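Local coordinates for protein Crov588 (Cafeteriavirus, PDB 6NYR) that is of unknown function but folds into a circular leucine-rich-repeat solenoid built from FNIP repeats, at residues Trp216-Gln221 with Arg238-Gln243. Residues are numbered along the deposited sequence; the frame is centred on the assembly and turned at random.
Sequences WYFNQQ and RNFNQQ
W216 sends its indole out where R238, in the equivalent place 22 residues on, runs alongside. The long aliphatic part of R238, extended from CG to NE, lies across the indole, with R238 CD 3.4 Å from the centroid of the W216 six-membered ring in a CH-pi contact, while its cationic end still donates from NH1 to N239 OD1. Along the backbone, W216 O accepts from N239 N at 2.9 Å. Y217, exposed, suits its place by setting a flat ring square to the N239 amide, Y217 CD1 3.5 Å from N239 ND2. F218 is buried, its ring stacked on F214 and its CE2 3.9 Å from F240 CD1; phenylalanines at this repeated position contribute to the hydrophobic core of the FNIP-type leucine-rich-repeat solenoid, whose adjacent coils run nearly parallel here. N219 has its amide one methylene from CA, so with CG anti to the backbone N (chi1 -167°) OD1 is held close beside the next coil, accepting from N241 N at 2.9 Å and from Q242 NE2, both donors above the carbonyl plane. N241 OD1 likewise accepts from N263 N. Q220 both accepts, from K199 NZ, and donates, to N197 OD1. Q221, exposed and polar, offers NE2 weakly to Q242 OE1.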
ATOM      1  N   TRP A 216       4.404 -19.312  16.625  1.00 41.48           N
ATOM      2  CA  TRP A 216       4.624 -18.662  17.910  1.00 41.24           C
ATOM      3  C   TRP A 216       5.357 -19.528  18.922  1.00 44.39           C
ATOM      4  O   TRP A 216       6.396 -19.124  19.454  1.00 48.02           O
ATOM      5  CB  TRP A 216       3.254 -18.236  18.451  1.00 41.27           C
ATOM      6  CG  TRP A 216       3.232 -17.347  19.650  1.00 41.87           C
ATOM      7  CD1 TRP A 216       3.459 -17.704  20.947  1.00 41.60           C
ATOM      8  CD2 TRP A 216       2.915 -15.953  19.668  1.00 42.15           C
ATOM      9  NE1 TRP A 216       3.323 -16.614  21.768  1.00 40.17           N
ATOM     10  CE2 TRP A 216       2.987 -15.526  21.007  1.00 41.57           C
ATOM     11  CE3 TRP A 216       2.584 -15.021  18.679  1.00 43.22           C
ATOM     12  CZ2 TRP A 216       2.745 -14.205  21.382  1.00 41.91           C
ATOM     13  CZ3 TRP A 216       2.345 -13.711  19.052  1.00 39.92           C
ATOM     14  CH2 TRP A 216       2.425 -13.316  20.390  1.00 41.92           C
ATOM     15  N   TYR A 217       4.832 -20.717  19.211  1.00 43.96           N
ATOM     16  CA  TYR A 217       5.299 -21.464  20.371  1.00 44.28           C
ATOM     17  C   TYR A 217       6.397 -22.478  20.065  1.00 43.86           C
ATOM     18  O   TYR A 217       6.924 -23.087  21.004  1.00 43.78           O
ATOM     19  CB  TYR A 217       4.125 -22.192  21.054  1.00 46.10           C
ATOM     20  CG  TYR A 217       3.218 -21.273  21.848  1.00 45.71           C
ATOM     21  CD1 TYR A 217       3.551 -20.877  23.139  1.00 43.38           C
ATOM     22  CD2 TYR A 217       2.029 -20.800  21.308  1.00 45.90           C
ATOM     23  CE1 TYR A 217       2.733 -20.031  23.860  1.00 42.00           C
ATOM     24  CE2 TYR A 217       1.201 -19.958  22.027  1.00 45.27           C
ATOM     25  CZ  TYR A 217       1.557 -19.576  23.302  1.00 44.11           C
ATOM     26  OH  TYR A 217       0.734 -18.736  24.018  1.00 45.00           O
ATOM     27  N   PHE A 218       6.765 -22.683  18.803  1.00 39.64           N
ATOM     28  CA  PHE A 218       7.776 -23.689  18.516  1.00 41.74           C
ATOM     29  C   PHE A 218       9.089 -23.332  19.203  1.00 42.83           C
ATOM     30  O   PHE A 218       9.638 -22.245  18.993  1.00 40.64           O
ATOM     31  CB  PHE A 218       8.020 -23.835  17.021  1.00 41.38           C
ATOM     32  CG  PHE A 218       9.081 -24.852  16.696  1.00 41.70           C
ATOM     33  CD1 PHE A 218       8.781 -26.208  16.685  1.00 43.54           C
ATOM     34  CD2 PHE A 218      10.380 -24.457  16.431  1.00 42.29           C
ATOM     35  CE1 PHE A 218       9.754 -27.144  16.397  1.00 44.14           C
ATOM     36  CE2 PHE A 218      11.358 -25.390  16.142  1.00 44.73           C
ATOM     37  CZ  PHE A 218      11.043 -26.734  16.126  1.00 45.82           C
ATOM     38  N   ASN A 219       9.601 -24.255  20.017  1.00 46.01           N
ATOM     39  CA  ASN A 219      10.865 -24.024  20.706  1.00 46.23           C
ATOM     40  C   ASN A 219      11.535 -25.344  21.066  1.00 46.57           C
ATOM     41  O   ASN A 219      11.776 -25.625  22.245  1.00 49.04           O
ATOM     42  CB  ASN A 219      10.651 -23.181  21.964  1.00 45.83           C
ATOM     43  CG  ASN A 219      11.953 -22.653  22.534  1.00 46.19           C
ATOM     44  OD1 ASN A 219      12.978 -22.630  21.852  1.00 45.91           O
ATOM     45  ND2 ASN A 219      11.917 -22.213  23.781  1.00 47.26           N
ATOM     46  N   GLN A 220      11.844 -26.152  20.056  1.00 46.79           N
ATOM     47  CA  GLN A 220      12.561 -27.404  20.233  1.00 50.36           C
ATOM     48  C   GLN A 220      13.887 -27.318  19.495  1.00 51.68           C
ATOM     49  O   GLN A 220      14.004 -26.613  18.488  1.00 54.85           O
ATOM     50  CB  GLN A 220      11.759 -28.594  19.695  1.00 49.35           C
ATOM     51  CG  GLN A 220      10.415 -28.800  20.359  1.00 48.24           C
ATOM     52  CD  GLN A 220      10.537 -29.195  21.816  1.00 49.89           C
ATOM     53  OE1 GLN A 220      11.408 -29.981  22.192  1.00 50.87           O
ATOM     54  NE2 GLN A 220       9.661 -28.643  22.650  1.00 48.99           N
ATOM     55  N   GLN A 221      14.888 -28.039  19.992  1.00 55.45           N
ATOM     56  CA  GLN A 221      16.172 -28.034  19.312  1.00 59.88           C
ATOM     57  C   GLN A 221      16.074 -28.650  17.923  1.00 53.58           C
ATOM     58  O   GLN A 221      15.255 -29.533  17.659  1.00 54.00           O
ATOM     59  CB  GLN A 221      17.260 -28.754  20.106  1.00 68.43           C
ATOM     60  CG  GLN A 221      17.683 -27.984  21.306  1.00 76.95           C
ATOM     61  CD  GLN A 221      19.062 -28.384  21.798  1.00 83.30           C
ATOM     62  OE1 GLN A 221      19.589 -29.440  21.451  1.00 84.29           O
ATOM     63  NE2 GLN A 221      19.722 -27.445  22.463  1.00 85.49           N
ATOM     64  N   ARG A 238       8.031 -16.805  17.168  1.00 45.50           N
ATOM     65  CA  ARG A 238       8.316 -15.889  18.265  1.00 46.62           C
ATOM     66  C   ARG A 238       9.250 -16.520  19.291  1.00 47.33           C
ATOM     67  O   ARG A 238      10.262 -15.925  19.677  1.00 49.06           O
ATOM     68  CB  ARG A 238       7.006 -15.451  18.923  1.00 43.96           C
ATOM     69  CG  ARG A 238       7.165 -14.357  19.965  1.00 44.73           C
ATOM     70  CD  ARG A 238       5.909 -14.213  20.810  1.00 43.69           C
ATOM     71  NE  ARG A 238       6.058 -13.201  21.854  1.00 47.11           N
ATOM     72  CZ  ARG A 238       6.477 -13.430  23.095  1.00 47.92           C
ATOM     73  NH1 ARG A 238       6.805 -14.650  23.486  1.00 47.38           N
ATOM     74  NH2 ARG A 238       6.566 -12.424  23.949  1.00 49.35           N
ATOM     75  N   ASN A 239       8.916 -17.723  19.755  1.00 45.12           N
ATOM     76  CA  ASN A 239       9.530 -18.284  20.949  1.00 43.75           C
ATOM     77  C   ASN A 239      10.765 -19.136  20.688  1.00 43.49           C
ATOM     78  O   ASN A 239      11.423 -19.542  21.653  1.00 41.93           O
ATOM     79  CB  ASN A 239       8.507 -19.139  21.706  1.00 43.14           C
ATOM     80  CG  ASN A 239       7.443 -18.310  22.393  1.00 43.06           C
ATOM     81  OD1 ASN A 239       7.448 -17.082  22.318  1.00 41.45           O
ATOM     82  ND2 ASN A 239       6.505 -18.983  23.051  1.00 45.13           N
ATOM     83  N   PHE A 240      11.094 -19.441  19.435  1.00 43.61           N
ATOM     84  CA  PHE A 240      12.247 -20.299  19.193  1.00 44.88           C
ATOM     85  C   PHE A 240      13.512 -19.650  19.744  1.00 48.38           C
ATOM     86  O   PHE A 240      13.871 -18.536  19.348  1.00 47.12           O
ATOM     87  CB  PHE A 240      12.437 -20.591  17.713  1.00 44.93           C
ATOM     88  CG  PHE A 240      13.703 -21.350  17.425  1.00 45.53           C
ATOM     89  CD1 PHE A 240      13.754 -22.723  17.577  1.00 48.75           C
ATOM     90  CD2 PHE A 240      14.856 -20.679  17.046  1.00 46.86           C
ATOM     91  CE1 PHE A 240      14.927 -23.418  17.329  1.00 49.87           C
ATOM     92  CE2 PHE A 240      16.026 -21.365  16.799  1.00 48.32           C
ATOM     93  CZ  PHE A 240      16.061 -22.739  16.941  1.00 48.63           C
ATOM     94  N   ASN A 241      14.199 -20.355  20.639  1.00 51.45           N
ATOM     95  CA  ASN A 241      15.411 -19.839  21.261  1.00 50.73           C
ATOM     96  C   ASN A 241      16.301 -21.007  21.689  1.00 50.62           C
ATOM     97  O   ASN A 241      16.611 -21.203  22.864  1.00 51.89           O
ATOM     98  CB  ASN A 241      15.066 -18.940  22.447  1.00 48.55           C
ATOM     99  CG  ASN A 241      16.243 -18.092  22.901  1.00 47.52           C
ATOM    100  OD1 ASN A 241      17.201 -17.891  22.150  1.00 45.61           O
ATOM    101  ND2 ASN A 241      16.183 -17.597  24.135  1.00 45.18           N
ATOM    102  N   GLN A 242      16.724 -21.817  20.724  1.00 50.01           N
ATOM    103  CA  GLN A 242      17.625 -22.931  20.977  1.00 54.59           C
ATOM    104  C   GLN A 242      18.937 -22.707  20.238  1.00 55.13           C
ATOM    105  O   GLN A 242      18.971 -22.057  19.190  1.00 56.97           O
ATOM    106  CB  GLN A 242      17.020 -24.269  20.528  1.00 56.44           C
ATOM    107  CG  GLN A 242      15.766 -24.650  21.275  1.00 55.82           C
ATOM    108  CD  GLN A 242      16.031 -24.898  22.743  1.00 52.29           C
ATOM    109  OE1 GLN A 242      17.000 -25.570  23.107  1.00 55.68           O
ATOM    110  NE2 GLN A 242      15.184 -24.337  23.598  1.00 51.08           N
ATOM    111  N   GLN A 243      20.019 -23.251  20.789  1.00 57.22           N
ATOM    112  CA  GLN A 243      21.308 -23.143  20.122  1.00 62.06           C
ATOM    113  C   GLN A 243      21.342 -23.942  18.827  1.00 60.34           C
ATOM    114  O   GLN A 243      20.822 -25.059  18.744  1.00 60.28           O
ATOM    115  CB  GLN A 243      22.453 -23.596  21.026  1.00 69.99           C
ATOM    116  CG  GLN A 243      23.045 -22.468  21.837  1.00 75.10           C
ATOM    117  CD  GLN A 243      24.500 -22.721  22.198  1.00 77.13           C
ATOM    118  OE1 GLN A 243      25.033 -23.805  21.956  1.00 77.15           O
ATOM    119  NE2 GLN A 243      25.164 -21.698  22.725  1.00 76.64           N
TER
HETATM  120  O   HOH W   1       6.881 -22.194  23.788  1.00 37.18           O
HETATM  121  O   HOH W   2       9.028 -20.678  17.172  1.00 30.61           O